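Local atomic coordinates of ATP phosphoribosyltransferase (Methanobacterium thermoautotrophicum, PDB entry 2VD3), a protein that catalyses the magnesium-dependent condensation of ATP with 5-phosphoribosyl 1-diphosphate, the first step of histidine biosynthesis, and binds the inhibitor histidine. Residues I57-A62 against R79-E84; A66-T71 against L186-E191. All coordinates share one frame; numbering follows the deposited sequence.

Contact 1. Residues I57-A62 against R79-E84; sequences IPEFVA and RGSDVE
The guanidinium of R79 carries the aliphatic stem of E59 over one of its faces, with E59 CG 3.3 Å from R79 NH2. The two flat ends are tilted 27° apart, and E59 OE1 stays 4.6 Å from R79 NH2, well out of the guanidinium plane, so the charges probably attract at a distance, with no N-H pointing at the oxygen. The guanidinium has its polar partners elsewhere: NE on A55 O, NH1 in a salt bridge to D56, and NH2 on the carbonyl of E141 of the second subunit. E59, bent at chi2 (-60°), swings its carboxylate to S81 instead. S81 OG donates to the anti lone pair of E59 OE2 at a short 2.5 Å, and rests 3.2 Å from P58 CB. An alanine at E59 would probably cost S81 OG its acceptor and thin the aliphatic cover over the guanidinium, since CG goes while CB stays, loosening the loop on the helix. The nearest atom of the E59 side chain is about 4 Å from a bound magnesium ion. V83 CG1 sits against the helix backbone, 3.5 Å from P58 O, and against V61 and A62. A62 CB packs 3.4 Å from D82 O, while a water donates to both A62 O and D82 OD1. Helix 57-63 makes the beta-alpha-beta crossover from strand 47-52 to strand 68-72; I57 and F60 pack on the strands beneath it, whereas P58 and V83 both meet I76 of helix 73-79, after which G80, with positive phi, first leaves helical angles before strand 84-88.

Contact 2. Residues A66-T71 against L186-E191; sequences ADLGIT and LIANRE
L68, I70, L186 and A188 all point to one face of the sheet, where they pair across two antiparallel strands. With CG beside its backbone N (chi1 -59°), L68 brings CD2 to its cross-strand partner, 3.5 Å from A188 CB. L186 sends CG anti to the backbone N (chi1 174°) and crosses I70 obliquely, its CD1 4.1 Å from I70 CG1. On the other face I187 stands opposite G69. Its CG1 takes the crowded position between N and carbonyl carbon and comes down to 3.5 Å from G69 O; a CB on residue 69 would press tightly on that same CG1, so the glycine suits the close fit.

The backbone holds this register. G69 and I187 form the hydrogen-bonded pair, with I187 N 2.9 Å from G69 O and nearly straight (172°), and G69 N 3.1 Å from I187 O. Just past the last bridge one more bond follows, N189 N to D67 O at 2.8 Å. N189 then becomes the N-cap of helix 190-195, its OD1 accepting from S192 N. D67 takes R6 N of strand 5-10 on OD2, and on OD1 meets S192 of helix 190-195 and, in a salt bridge, K196 just past it. Strands 5-10 and 84-88 flank the pair, L86 touching L68, L186 and A188, and helix 57-63 covers the I187 face through V61.

Contact 2 is a fully buried strand pairing in the sheet of the catalytic region, whereas contact 1 lies partly exposed beside it, where a helix meets a loop near a second subunit. The chemistry follows: mainly backbone bonds and aliphatic packing in contact 2; in contact 1 a serine-carboxylate bond, an arginine near the glutamate and a bridging water beside a small valine-alanine patch. Their centres are about 8 Å apart, and helix 57-63 leads into strand 68-72. Two probable hydrogen bonds join them: E84 O lies 2.7 Å from A188 N, placing 186-188 between strands 68-72 and 84-88, and V61 O lies 2.9 Å from N189 ND2, tying helix 57-63 to the cap.

Contact 1. Residues I57-A62 against R79-E84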
# COMPACT_ATOMS: atom_id res chain seq x y z
N ILE A 57 -12.18 20.35 -7.92
CA ILE A 57 -12.44 20.65 -9.33
C ILE A 57 -13.51 21.75 -9.58
O ILE A 57 -13.32 22.59 -10.45
CB ILE A 57 -12.73 19.36 -10.13
CG1 ILE A 57 -11.49 18.45 -10.10
CG2 ILE A 57 -13.14 19.70 -11.55
CD1 ILE A 57 -11.57 17.17 -10.93
N PRO A 58 -14.63 21.75 -8.85
CA PRO A 58 -15.54 22.87 -9.06
C PRO A 58 -14.85 24.25 -8.94
O PRO A 58 -14.98 25.07 -9.85
CB PRO A 58 -16.59 22.68 -7.96
CG PRO A 58 -16.62 21.22 -7.77
CD PRO A 58 -15.18 20.79 -7.87
N GLU A 59 -14.10 24.48 -7.87
CA GLU A 59 -13.36 25.73 -7.67
C GLU A 59 -12.27 26.01 -8.70
O GLU A 59 -12.18 27.14 -9.20
CB GLU A 59 -12.80 25.82 -6.24
CG GLU A 59 -13.87 26.08 -5.18
CD GLU A 59 -14.62 27.38 -5.39
OE1 GLU A 59 -14.17 28.42 -4.87
OE2 GLU A 59 -15.67 27.38 -6.07
N PHE A 60 -11.44 25.01 -9.03
CA PHE A 60 -10.41 25.18 -10.06
C PHE A 60 -11.02 25.66 -11.37
O PHE A 60 -10.43 26.49 -12.09
CB PHE A 60 -9.61 23.90 -10.30
CG PHE A 60 -8.73 23.47 -9.15
CD1 PHE A 60 -8.41 24.36 -8.12
CD2 PHE A 60 -8.20 22.18 -9.11
CE1 PHE A 60 -7.58 23.95 -7.06
CE2 PHE A 60 -7.38 21.77 -8.06
CZ PHE A 60 -7.07 22.65 -7.04
N VAL A 61 -12.19 25.12 -11.70
CA VAL A 61 -12.90 25.48 -12.91
C VAL A 61 -13.59 26.84 -12.77
O VAL A 61 -13.58 27.64 -13.70
CB VAL A 61 -13.89 24.37 -13.35
CG1 VAL A 61 -14.71 24.80 -14.57
CG2 VAL A 61 -13.14 23.06 -13.64
N ALA A 62 -14.15 27.12 -11.60
CA ALA A 62 -14.82 28.40 -11.36
C ALA A 62 -13.83 29.56 -11.48
O ALA A 62 -14.16 30.62 -12.02
CB ALA A 62 -15.51 28.42 -10.00
N ARG A 79 -20.05 22.90 -3.09
CA ARG A 79 -19.22 24.09 -3.16
C ARG A 79 -19.97 25.33 -3.61
O ARG A 79 -19.54 26.45 -3.35
CB ARG A 79 -18.07 23.87 -4.14
CG ARG A 79 -17.04 22.91 -3.65
CD ARG A 79 -16.05 23.63 -2.77
NE ARG A 79 -14.78 22.93 -2.85
CZ ARG A 79 -13.59 23.47 -2.58
NH1 ARG A 79 -12.51 22.70 -2.68
NH2 ARG A 79 -13.49 24.74 -2.21
N GLY A 80 -21.08 25.12 -4.32
CA GLY A 80 -21.81 26.24 -4.91
C GLY A 80 -20.98 27.04 -5.89
O GLY A 80 -21.23 28.22 -6.09
N SER A 81 -20.00 26.38 -6.51
CA SER A 81 -19.05 27.03 -7.42
C SER A 81 -19.73 27.58 -8.66
O SER A 81 -20.73 27.02 -9.13
CB SER A 81 -17.98 26.01 -7.85
OG SER A 81 -17.24 25.54 -6.73
N ASP A 82 -19.19 28.67 -9.20
CA ASP A 82 -19.77 29.31 -10.37
C ASP A 82 -19.16 28.73 -11.65
O ASP A 82 -18.11 29.17 -12.11
CB ASP A 82 -19.62 30.83 -10.30
CG ASP A 82 -19.95 31.52 -11.61
OD1 ASP A 82 -19.30 32.54 -11.91
OD2 ASP A 82 -20.85 31.05 -12.35
N VAL A 83 -19.86 27.73 -12.20
CA VAL A 83 -19.39 26.98 -13.37
C VAL A 83 -20.53 26.70 -14.35
O VAL A 83 -21.69 26.65 -13.95
CB VAL A 83 -18.76 25.64 -12.94
CG1 VAL A 83 -17.50 25.87 -12.12
CG2 VAL A 83 -19.78 24.79 -12.15
N GLU A 84 -20.19 26.51 -15.63
CA GLU A 84 -21.15 26.06 -16.65
C GLU A 84 -21.12 24.53 -16.76
O GLU A 84 -20.06 23.97 -16.99
CB GLU A 84 -20.83 26.67 -18.02
CG GLU A 84 -20.62 28.18 -18.05
CD GLU A 84 -21.82 28.95 -17.51
OE1 GLU A 84 -21.60 29.96 -16.83
OE2 GLU A 84 -22.97 28.54 -17.74
O HOH W 1 -16.29 32.35 -11.85

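Contact 2. Residues A66-T71 against L186-E191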
# COMPACT_ATOMS: atom_id res chain seq x y z
N ALA A 66 -8.44 25.75 -14.28
CA ALA A 66 -8.77 24.78 -15.33
C ALA A 66 -9.92 25.34 -16.18
O ALA A 66 -10.86 25.93 -15.64
CB ALA A 66 -9.19 23.44 -14.72
N ASP A 67 -9.83 25.16 -17.49
CA ASP A 67 -10.90 25.58 -18.39
C ASP A 67 -12.12 24.70 -18.27
O ASP A 67 -13.25 25.18 -18.38
CB ASP A 67 -10.41 25.54 -19.83
CG ASP A 67 -9.13 26.28 -20.01
OD1 ASP A 67 -9.19 27.52 -20.10
OD2 ASP A 67 -8.07 25.63 -20.05
N LEU A 68 -11.88 23.41 -18.06
CA LEU A 68 -12.92 22.40 -17.98
C LEU A 68 -12.58 21.45 -16.85
O LEU A 68 -11.41 21.34 -16.44
CB LEU A 68 -13.01 21.61 -19.30
CG LEU A 68 -13.31 22.34 -20.62
CD1 LEU A 68 -12.79 21.56 -21.82
CD2 LEU A 68 -14.78 22.58 -20.78
N GLY A 69 -13.60 20.77 -16.33
CA GLY A 69 -13.42 19.78 -15.29
C GLY A 69 -14.38 18.63 -15.45
O GLY A 69 -15.41 18.77 -16.10
N ILE A 70 -14.03 17.48 -14.89
CA ILE A 70 -14.92 16.34 -14.86
C ILE A 70 -15.03 16.03 -13.39
O ILE A 70 -14.04 15.68 -12.76
CB ILE A 70 -14.31 15.12 -15.59
CG1 ILE A 70 -14.19 15.41 -17.10
CG2 ILE A 70 -15.12 13.83 -15.30
CD1 ILE A 70 -13.45 14.31 -17.88
N THR A 71 -16.22 16.20 -12.82
CA THR A 71 -16.43 15.89 -11.41
C THR A 71 -17.89 15.61 -11.10
O THR A 71 -18.74 15.67 -12.00
CB THR A 71 -15.81 16.98 -10.45
OG1 THR A 71 -15.85 16.50 -9.10
CG2 THR A 71 -16.53 18.31 -10.54
N LEU A 186 -19.43 17.12 -17.10
CA LEU A 186 -18.36 17.91 -17.71
C LEU A 186 -18.73 19.37 -17.50
O LEU A 186 -19.83 19.80 -17.87
CB LEU A 186 -18.23 17.62 -19.21
CG LEU A 186 -17.22 18.49 -19.98
CD1 LEU A 186 -15.78 18.09 -19.70
CD2 LEU A 186 -17.49 18.49 -21.49
N ILE A 187 -17.81 20.13 -16.91
CA ILE A 187 -18.07 21.54 -16.61
C ILE A 187 -17.07 22.46 -17.28
O ILE A 187 -16.04 22.01 -17.78
CB ILE A 187 -18.13 21.86 -15.09
CG1 ILE A 187 -16.83 21.43 -14.38
CG2 ILE A 187 -19.37 21.24 -14.45
CD1 ILE A 187 -16.72 21.93 -12.95
N ALA A 188 -17.38 23.76 -17.27
CA ALA A 188 -16.55 24.72 -17.95
C ALA A 188 -16.54 26.08 -17.27
O ALA A 188 -17.56 26.53 -16.71
CB ALA A 188 -17.00 24.88 -19.41
N ASN A 189 -15.37 26.72 -17.32
CA ASN A 189 -15.24 28.10 -16.95
C ASN A 189 -15.95 28.94 -18.02
O ASN A 189 -15.88 28.62 -19.21
CB ASN A 189 -13.75 28.47 -16.86
CG ASN A 189 -13.53 29.90 -16.45
OD1 ASN A 189 -13.45 30.79 -17.30
ND2 ASN A 189 -13.44 30.14 -15.16
N ARG A 190 -16.63 30.00 -17.59
CA ARG A 190 -17.37 30.83 -18.52
C ARG A 190 -16.43 31.66 -19.40
O ARG A 190 -16.61 31.74 -20.62
CB ARG A 190 -18.33 31.73 -17.77
CG ARG A 190 -19.30 32.43 -18.67
CD ARG A 190 -20.24 33.25 -17.85
NE ARG A 190 -21.13 34.06 -18.68
CZ ARG A 190 -22.31 33.65 -19.12
NH1 ARG A 190 -23.06 34.46 -19.86
NH2 ARG A 190 -22.75 32.43 -18.83
N GLU A 191 -15.43 32.26 -18.77
CA GLU A 191 -14.46 33.07 -19.50
C GLU A 191 -13.67 32.21 -20.48
O GLU A 191 -13.32 32.68 -21.56
CB GLU A 191 -13.52 33.79 -18.52
CG GLU A 191 -13.00 35.12 -19.01